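Local structure of tailspike protein (Acinetobacter phage vB_ApiP_P1, 6E1R) at residues A[22-27]-A[65-70]; A[50-55]-A[71-76]. The protein forms the trimeric tailspike of the phage and probably hydrolyses the capsule polysaccharide of its Acinetobacter host. One frame throughout, in Å; residues are numbered along the deposited sequence.

Near the N-terminal end of the modelled chain, ahead of the long run of parallel strands characteristic of a tailspike beta-helix, the chain passes through helix 21-25, then strands 34-37 and 49-53, before turning back through strands 66-67 and 70-72. Interaction 1 closes a loop of 37 residues by setting Leu-24 and Glu-25 of the helix, with Leu-27 after it, against strand 66-67 and the turn that leads to strand 70-72. Interaction 2 closes a shorter one of 15 residues by pairing strand 49-53 with strand 70-72. The segments alternate along the chain, so the two loops cross, and both contacts meet in one mixed sheet: interaction 1 packs the helix onto it, and interaction 2 joins two of its strands.

Interaction 1 (A[22-27]-A[65-70]); sequences VELEGL and TVINGW
With CG anti to its backbone N (chi1 -177°), Leu-24 extends from helix 21-25 toward Trp-70, whose CG is anti to its own carbonyl carbon (chi1 -63°), which sets the indole beside the leucine branches. The leucine methyl CD1 lies over one face of the indole, 3.9 Å from the centroid of its five-membered ring, in a CH-pi contact displaced toward the rim. The other branch, CD2, packs 3.9 Å from CD1 of Ile-67, the two side chains crossing at about a right angle. A forked leucine suits this place because one methyl serves the ring and the other the isoleucine. Leu-27 adds its CD2 near CZ2 of the indole, while Ile-67 CG2 lies 3.7 Å from Glu-25 CB.

Two side-chain N-H groups reach backbone carbonyls of Glu-25 and Leu-27. Trp-70 NE1 donates to Leu-27 O at 3.1 Å, nearly straight at 170°; the oxygen lies in the ring plane, although the donor stands above the carbonyl plane. Asn-68 ND2 reaches Glu-25 O at 3.2 Å, approaching it from above the carbonyl plane. Asn-68 and Gly-69 occupy the middle of a type I' turn from Ile-67 to Trp-70, where positive phi suits asparagine and glycine. Val-35 and Phe-51 of the neighbouring strands also pack against both Leu-24 and Trp-70.

The chemistry is thus divided: aliphatic groups pack between helix and sheet, while the indole and the Asn-68 amide each supply an N-H to a backbone carbonyl, so Trp-70 is held both by its face and by its edge.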
ATOM      1  N   VAL A  22      19.628   3.890  51.515  1.00 61.96           N
ATOM      2  CA  VAL A  22      19.480   4.140  52.945  1.00 60.97           C
ATOM      3  C   VAL A  22      20.797   4.605  53.550  1.00 63.17           C
ATOM      4  O   VAL A  22      20.808   5.421  54.480  1.00 67.72           O
ATOM      5  CB  VAL A  22      18.947   2.878  53.654  1.00 62.07           C
ATOM      6  CG1 VAL A  22      18.578   3.189  55.097  1.00 64.34           C
ATOM      7  CG2 VAL A  22      17.753   2.311  52.901  1.00 63.86           C
ATOM      8  N   GLU A  23      21.924   4.108  53.035  1.00 63.52           N
ATOM      9  CA  GLU A  23      23.222   4.566  53.512  1.00 65.84           C
ATOM     10  C   GLU A  23      23.583   5.948  52.982  1.00 65.39           C
ATOM     11  O   GLU A  23      24.433   6.623  53.572  1.00 69.69           O
ATOM     12  CB  GLU A  23      24.316   3.560  53.138  1.00 70.68           C
ATOM     13  CG  GLU A  23      25.612   3.748  53.919  1.00 83.78           C
ATOM     14  CD  GLU A  23      26.644   2.678  53.622  1.00 93.05           C
ATOM     15  OE1 GLU A  23      26.247   1.526  53.357  1.00 95.45           O
ATOM     16  OE2 GLU A  23      27.853   2.991  53.650  1.00 97.42           O
ATOM     17  N   LEU A  24      22.948   6.391  51.896  1.00 64.51           N
ATOM     18  CA  LEU A  24      23.242   7.712  51.358  1.00 67.09           C
ATOM     19  C   LEU A  24      22.513   8.805  52.126  1.00 71.27           C
ATOM     20  O   LEU A  24      23.091   9.860  52.411  1.00 73.37           O
ATOM     21  CB  LEU A  24      22.871   7.776  49.876  1.00 64.43           C
ATOM     22  CG  LEU A  24      23.204   9.096  49.178  1.00 63.81           C
ATOM     23  CD1 LEU A  24      24.707   9.244  49.019  1.00 54.66           C
ATOM     24  CD2 LEU A  24      22.502   9.195  47.831  1.00 51.75           C
ATOM     25  N   GLU A  25      21.244   8.572  52.469  1.00 77.30           N
ATOM     26  CA  GLU A  25      20.460   9.599  53.146  1.00 80.59           C
ATOM     27  C   GLU A  25      20.980   9.860  54.556  1.00 84.11           C
ATOM     28  O   GLU A  25      20.995  11.008  55.016  1.00 82.09           O
ATOM     29  CB  GLU A  25      18.985   9.192  53.165  1.00 81.45           C
ATOM     30  CG  GLU A  25      18.718   7.774  53.647  1.00 83.08           C
ATOM     31  CD  GLU A  25      17.267   7.361  53.468  1.00 82.69           C
ATOM     32  OE1 GLU A  25      16.464   8.185  52.983  1.00 80.87           O
ATOM     33  OE2 GLU A  25      16.930   6.209  53.816  1.00 83.28           O
ATOM     34  N   GLY A  26      21.404   8.808  55.262  1.00 99.05           N
ATOM     35  CA  GLY A  26      22.000   8.989  56.574  1.00101.62           C
ATOM     36  C   GLY A  26      23.417   9.521  56.564  1.00101.72           C
ATOM     37  O   GLY A  26      23.910   9.952  57.611  1.00107.45           O
ATOM     38  N   LEU A  27      24.084   9.494  55.413  1.00 93.94           N
ATOM     39  CA  LEU A  27      25.464   9.954  55.318  1.00 90.91           C
ATOM     40  C   LEU A  27      25.509  11.471  55.161  1.00 83.65           C
ATOM     41  O   LEU A  27      24.785  12.042  54.339  1.00 83.51           O
ATOM     42  CB  LEU A  27      26.171   9.253  54.156  1.00 85.56           C
ATOM     43  CG  LEU A  27      27.666   9.494  53.931  1.00 84.69           C
ATOM     44  CD1 LEU A  27      28.334   8.221  53.443  1.00 84.18           C
ATOM     45  CD2 LEU A  27      27.884  10.595  52.922  1.00 84.57           C
ATOM     46  N   THR A  65      16.411  12.147  42.450  1.00 49.18           N
ATOM     47  CA  THR A  65      17.440  13.092  42.030  1.00 49.03           C
ATOM     48  C   THR A  65      18.209  13.670  43.215  1.00 53.44           C
ATOM     49  O   THR A  65      19.437  13.784  43.157  1.00 56.33           O
ATOM     50  CB  THR A  65      16.819  14.215  41.198  1.00 49.88           C
ATOM     51  OG1 THR A  65      15.728  14.802  41.916  1.00 50.90           O
ATOM     52  CG2 THR A  65      16.318  13.675  39.865  1.00 49.92           C
ATOM     53  N   VAL A  66      17.515  14.037  44.290  1.00 49.95           N
ATOM     54  CA  VAL A  66      18.136  14.616  45.477  1.00 50.55           C
ATOM     55  C   VAL A  66      17.748  13.773  46.684  1.00 53.46           C
ATOM     56  O   VAL A  66      16.559  13.525  46.917  1.00 56.79           O
ATOM     57  CB  VAL A  66      17.727  16.086  45.685  1.00 51.67           C
ATOM     58  CG1 VAL A  66      18.910  16.899  46.186  1.00 60.11           C
ATOM     59  CG2 VAL A  66      17.186  16.678  44.395  1.00 51.88           C
ATOM     60  N   ILE A  67      18.750  13.338  47.446  1.00 50.93           N
ATOM     61  CA  ILE A  67      18.547  12.481  48.615  1.00 54.84           C
ATOM     62  C   ILE A  67      19.300  13.127  49.777  1.00 58.68           C
ATOM     63  O   ILE A  67      20.501  12.903  49.961  1.00 56.80           O
ATOM     64  CB  ILE A  67      19.016  11.042  48.377  1.00 55.76           C
ATOM     65  CG1 ILE A  67      18.208  10.406  47.243  1.00 57.05           C
ATOM     66  CG2 ILE A  67      18.868  10.213  49.642  1.00 56.02           C
ATOM     67  CD1 ILE A  67      18.692   9.033  46.838  1.00 54.31           C
ATOM     68  N   ASN A  68      18.593  13.939  50.566  1.00 58.85           N
ATOM     69  CA  ASN A  68      19.156  14.625  51.733  1.00 59.75           C
ATOM     70  C   ASN A  68      20.432  15.390  51.379  1.00 57.83           C
ATOM     71  O   ASN A  68      21.454  15.299  52.061  1.00 56.53           O
ATOM     72  CB  ASN A  68      19.402  13.645  52.881  1.00 60.02           C
ATOM     73  CG  ASN A  68      18.127  13.282  53.620  1.00 59.35           C
ATOM     74  OD1 ASN A  68      17.143  14.021  53.584  1.00 56.75           O
ATOM     75  ND2 ASN A  68      18.141  12.144  54.301  1.00 57.27           N
ATOM     76  N   GLY A  69      20.359  16.156  50.293  1.00 60.24           N
ATOM     77  CA  GLY A  69      21.447  16.994  49.849  1.00 60.08           C
ATOM     78  C   GLY A  69      22.305  16.396  48.754  1.00 58.34           C
ATOM     79  O   GLY A  69      23.035  17.136  48.085  1.00 55.19           O
ATOM     80  N   TRP A  70      22.239  15.083  48.555  1.00 55.94           N
ATOM     81  CA  TRP A  70      23.025  14.414  47.527  1.00 52.95           C
ATOM     82  C   TRP A  70      22.240  14.430  46.222  1.00 51.59           C
ATOM     83  O   TRP A  70      21.190  13.786  46.113  1.00 50.73           O
ATOM     84  CB  TRP A  70      23.371  12.993  47.961  1.00 58.86           C
ATOM     85  CG  TRP A  70      24.216  12.976  49.190  1.00 59.02           C
ATOM     86  CD1 TRP A  70      23.804  12.747  50.470  1.00 57.62           C
ATOM     87  CD2 TRP A  70      25.622  13.235  49.261  1.00 60.28           C
ATOM     88  NE1 TRP A  70      24.872  12.831  51.332  1.00 60.71           N
ATOM     89  CE2 TRP A  70      25.999  13.130  50.612  1.00 62.76           C
ATOM     90  CE3 TRP A  70      26.600  13.536  48.309  1.00 61.07           C
ATOM     91  CZ2 TRP A  70      27.311  13.321  51.036  1.00 69.78           C
ATOM     92  CZ3 TRP A  70      27.902  13.719  48.730  1.00 66.45           C
ATOM     93  CH2 TRP A  70      28.246  13.612  50.082  1.00 73.07           C
TER

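Interaction 2 (A[50-55]-A[71-76]); sequences HFKYDS and VKQFSA
Lys-52 and Gln-73 cross obliquely on one side of the antiparallel strands 49-53 and 70-72, and Phe-51 and Lys-72, a non-hydrogen-bonded pair, lie on the other. The amide of Gln-73 comes alongside the first side-chain carbon of Lys-52, with NE2 3.4 Å from Lys-52 CB. The glutamine chain bends at chi2 (-61°), placing CD on that side, and NE2 donates to Val-71 O at 3.1 Å. Since Lys-52 N also donates to Val-71 O, one carbonyl is gripped by two N-H groups; a glutamine is long enough to bend back to the carbonyl two residues earlier. Val-71 N completes the hydrogen-bonded pair by donating to Lys-52 O at 2.8 Å, and Gln-73 N reaches His-50 O. His-50 CB lies 4.0 Å from Gln-73 CB, its ring near Ser-75 OG.

On the opposite side, the Phe-51 ring rests mainly on the backbone of Val-71 and Lys-72, its CD2 3.5 Å from Lys-72 N, with Lys-72 CB near CE2. Beyond the Lys-52 pair, Val-71 CG2 meets Asp-54 CB.

Strand 34-37 lies beside strand 49-53, with Val-35 and Met-37 against Phe-51, and strand 66-67 pairs with strand 70-72. Lys-72 NZ forms a salt bridge with Asp-49, and Lys-52 NZ bonds to Thr-38 of the second subunit, so one side of this sheet also meets a trimer neighbour.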
ATOM      1  N   HIS A  50      26.685   8.435  40.772  1.00 69.64           N
ATOM      2  CA  HIS A  50      27.468   9.375  41.559  1.00 67.03           C
ATOM      3  C   HIS A  50      26.563  10.474  42.098  1.00 66.11           C
ATOM      4  O   HIS A  50      25.567  10.848  41.472  1.00 70.48           O
ATOM      5  CB  HIS A  50      28.591   9.990  40.721  1.00 68.21           C
ATOM      6  CG  HIS A  50      29.666   9.018  40.346  1.00 74.45           C
ATOM      7  ND1 HIS A  50      30.702   9.344  39.498  1.00 78.43           N
ATOM      8  CD2 HIS A  50      29.862   7.729  40.703  1.00 77.13           C
ATOM      9  CE1 HIS A  50      31.493   8.295  39.351  1.00 80.26           C
ATOM     10  NE2 HIS A  50      31.005   7.302  40.072  1.00 78.97           N
ATOM     11  N   PHE A  51      26.910  10.983  43.275  1.00 63.50           N
ATOM     12  CA  PHE A  51      26.127  12.022  43.924  1.00 59.88           C
ATOM     13  C   PHE A  51      27.045  13.131  44.410  1.00 59.96           C
ATOM     14  O   PHE A  51      28.103  12.868  44.987  1.00 63.58           O
ATOM     15  CB  PHE A  51      25.312  11.466  45.100  1.00 55.86           C
ATOM     16  CG  PHE A  51      24.132  10.638  44.680  1.00 52.56           C
ATOM     17  CD1 PHE A  51      24.290   9.305  44.340  1.00 53.09           C
ATOM     18  CD2 PHE A  51      22.864  11.194  44.617  1.00 53.56           C
ATOM     19  CE1 PHE A  51      23.206   8.540  43.950  1.00 55.08           C
ATOM     20  CE2 PHE A  51      21.774  10.433  44.228  1.00 54.52           C
ATOM     21  CZ  PHE A  51      21.946   9.104  43.894  1.00 48.74           C
ATOM     22  N   LYS A  52      26.629  14.371  44.174  1.00 59.19           N
ATOM     23  CA  LYS A  52      27.329  15.550  44.655  1.00 59.91           C
ATOM     24  C   LYS A  52      26.473  16.223  45.715  1.00 59.98           C
ATOM     25  O   LYS A  52      25.251  16.309  45.572  1.00 58.89           O
ATOM     26  CB  LYS A  52      27.621  16.526  43.512  1.00 56.87           C
ATOM     27  CG  LYS A  52      28.424  17.750  43.923  1.00 62.55           C
ATOM     28  CD  LYS A  52      28.712  18.648  42.731  1.00 65.22           C
ATOM     29  CE  LYS A  52      29.678  17.989  41.759  1.00 74.70           C
ATOM     30  NZ  LYS A  52      29.943  18.850  40.572  1.00 83.42           N
ATOM     31  N   TYR A  53      27.108  16.682  46.787  1.00 59.30           N
ATOM     32  CA  TYR A  53      26.371  17.259  47.899  1.00 58.53           C
ATOM     33  C   TYR A  53      26.060  18.727  47.638  1.00 62.09           C
ATOM     34  O   TYR A  53      26.871  19.460  47.065  1.00 65.39           O
ATOM     35  CB  TYR A  53      27.157  17.116  49.200  1.00 64.20           C
ATOM     36  CG  TYR A  53      26.353  17.456  50.435  1.00 62.92           C
ATOM     37  CD1 TYR A  53      26.464  18.700  51.039  1.00 62.84           C
ATOM     38  CD2 TYR A  53      25.469  16.537  50.985  1.00 60.29           C
ATOM     39  CE1 TYR A  53      25.730  19.017  52.163  1.00 63.36           C
ATOM     40  CE2 TYR A  53      24.730  16.845  52.111  1.00 61.79           C
ATOM     41  CZ  TYR A  53      24.863  18.086  52.696  1.00 62.07           C
ATOM     42  OH  TYR A  53      24.130  18.398  53.816  1.00 62.85           O
ATOM     43  N   ASP A  54      24.874  19.150  48.069  1.00 62.11           N
ATOM     44  CA  ASP A  54      24.422  20.531  47.938  1.00 64.65           C
ATOM     45  C   ASP A  54      23.816  20.939  49.273  1.00 69.07           C
ATOM     46  O   ASP A  54      22.754  20.438  49.654  1.00 69.40           O
ATOM     47  CB  ASP A  54      23.404  20.674  46.805  1.00 67.21           C
ATOM     48  CG  ASP A  54      23.170  22.120  46.402  1.00 76.57           C
ATOM     49  OD1 ASP A  54      23.192  23.004  47.285  1.00 79.85           O
ATOM     50  OD2 ASP A  54      22.955  22.372  45.198  1.00 79.39           O
ATOM     51  N   SER A  55      24.489  21.851  49.979  1.00 68.21           N
ATOM     52  CA  SER A  55      24.012  22.275  51.290  1.00 68.09           C
ATOM     53  C   SER A  55      22.705  23.051  51.206  1.00 67.20           C
ATOM     54  O   SER A  55      21.968  23.103  52.196  1.00 64.42           O
ATOM     55  CB  SER A  55      25.074  23.123  51.991  1.00 70.17           C
ATOM     56  OG  SER A  55      25.406  24.267  51.225  1.00 68.65           O
ATOM     57  N   VAL A  71      22.750  15.156  45.232  1.00 52.97           N
ATOM     58  CA  VAL A  71      22.077  15.299  43.947  1.00 57.70           C
ATOM     59  C   VAL A  71      22.612  14.252  42.982  1.00 56.53           C
ATOM     60  O   VAL A  71      23.829  14.054  42.871  1.00 54.26           O
ATOM     61  CB  VAL A  71      22.249  16.718  43.379  1.00 61.13           C
ATOM     62  CG1 VAL A  71      20.927  17.223  42.827  1.00 66.58           C
ATOM     63  CG2 VAL A  71      22.745  17.669  44.452  1.00 60.67           C
ATOM     64  N   LYS A  72      21.697  13.578  42.288  1.00 55.65           N
ATOM     65  CA  LYS A  72      22.069  12.575  41.301  1.00 50.71           C
ATOM     66  C   LYS A  72      22.842  13.222  40.159  1.00 49.16           C
ATOM     67  O   LYS A  72      22.428  14.252  39.619  1.00 49.61           O
ATOM     68  CB  LYS A  72      20.811  11.882  40.775  1.00 49.83           C
ATOM     69  CG  LYS A  72      21.061  10.624  39.970  1.00 53.75           C
ATOM     70  CD  LYS A  72      19.748  10.029  39.483  1.00 56.43           C
ATOM     71  CE  LYS A  72      19.962   8.691  38.794  1.00 57.61           C
ATOM     72  NZ  LYS A  72      20.635   7.710  39.688  1.00 58.72           N
ATOM     73  N   GLN A  73      23.975  12.622  39.800  1.00 49.44           N
ATOM     74  CA  GLN A  73      24.856  13.187  38.784  1.00 57.37           C
ATOM     75  C   GLN A  73      24.613  12.628  37.387  1.00 57.02           C
ATOM     76  O   GLN A  73      25.160  13.175  36.423  1.00 60.16           O
ATOM     77  CB  GLN A  73      26.322  12.960  39.171  1.00 58.32           C
ATOM     78  CG  GLN A  73      26.745  13.686  40.439  1.00 52.61           C
ATOM     79  CD  GLN A  73      26.610  15.192  40.323  1.00 55.24           C
ATOM     80  OE1 GLN A  73      27.426  15.852  39.680  1.00 57.79           O
ATOM     81  NE2 GLN A  73      25.577  15.744  40.949  1.00 53.01           N
ATOM     82  N   PHE A  74      23.819  11.565  37.255  1.00 52.82           N
ATOM     83  CA  PHE A  74      23.506  10.948  35.965  1.00 49.40           C
ATOM     84  C   PHE A  74      24.782  10.610  35.194  1.00 52.23           C
ATOM     85  O   PHE A  74      25.016  11.077  34.077  1.00 50.09           O
ATOM     86  CB  PHE A  74      22.581  11.845  35.137  1.00 48.96           C
ATOM     87  CG  PHE A  74      21.168  11.897  35.645  1.00 60.83           C
ATOM     88  CD1 PHE A  74      20.243  10.941  35.258  1.00 48.28           C
ATOM     89  CD2 PHE A  74      20.760  12.908  36.501  1.00 61.73           C
ATOM     90  CE1 PHE A  74      18.940  10.986  35.720  1.00 48.40           C
ATOM     91  CE2 PHE A  74      19.457  12.959  36.965  1.00 62.16           C
ATOM     92  CZ  PHE A  74      18.546  11.997  36.574  1.00 48.68           C
ATOM     93  N   SER A  75      25.616   9.779  35.824  1.00 58.45           N
ATOM     94  CA  SER A  75      26.862   9.360  35.190  1.00 57.88           C
ATOM     95  C   SER A  75      26.598   8.549  33.928  1.00 59.03           C
ATOM     96  O   SER A  75      27.341   8.655  32.945  1.00 61.30           O
ATOM     97  CB  SER A  75      27.711   8.560  36.178  1.00 57.12           C
ATOM     98  OG  SER A  75      28.104   9.368  37.274  1.00 58.79           O
ATOM     99  N   ALA A  76      25.545   7.735  33.934  1.00 55.87           N
ATOM    100  CA  ALA A  76      25.160   6.987  32.745  1.00 58.06           C
ATOM    101  C   ALA A  76      24.351   7.820  31.760  1.00 56.37           C
ATOM    102  O   ALA A  76      24.194   7.406  30.606  1.00 50.19           O
ATOM    103  CB  ALA A  76      24.364   5.742  33.139  1.00 57.37           C
TER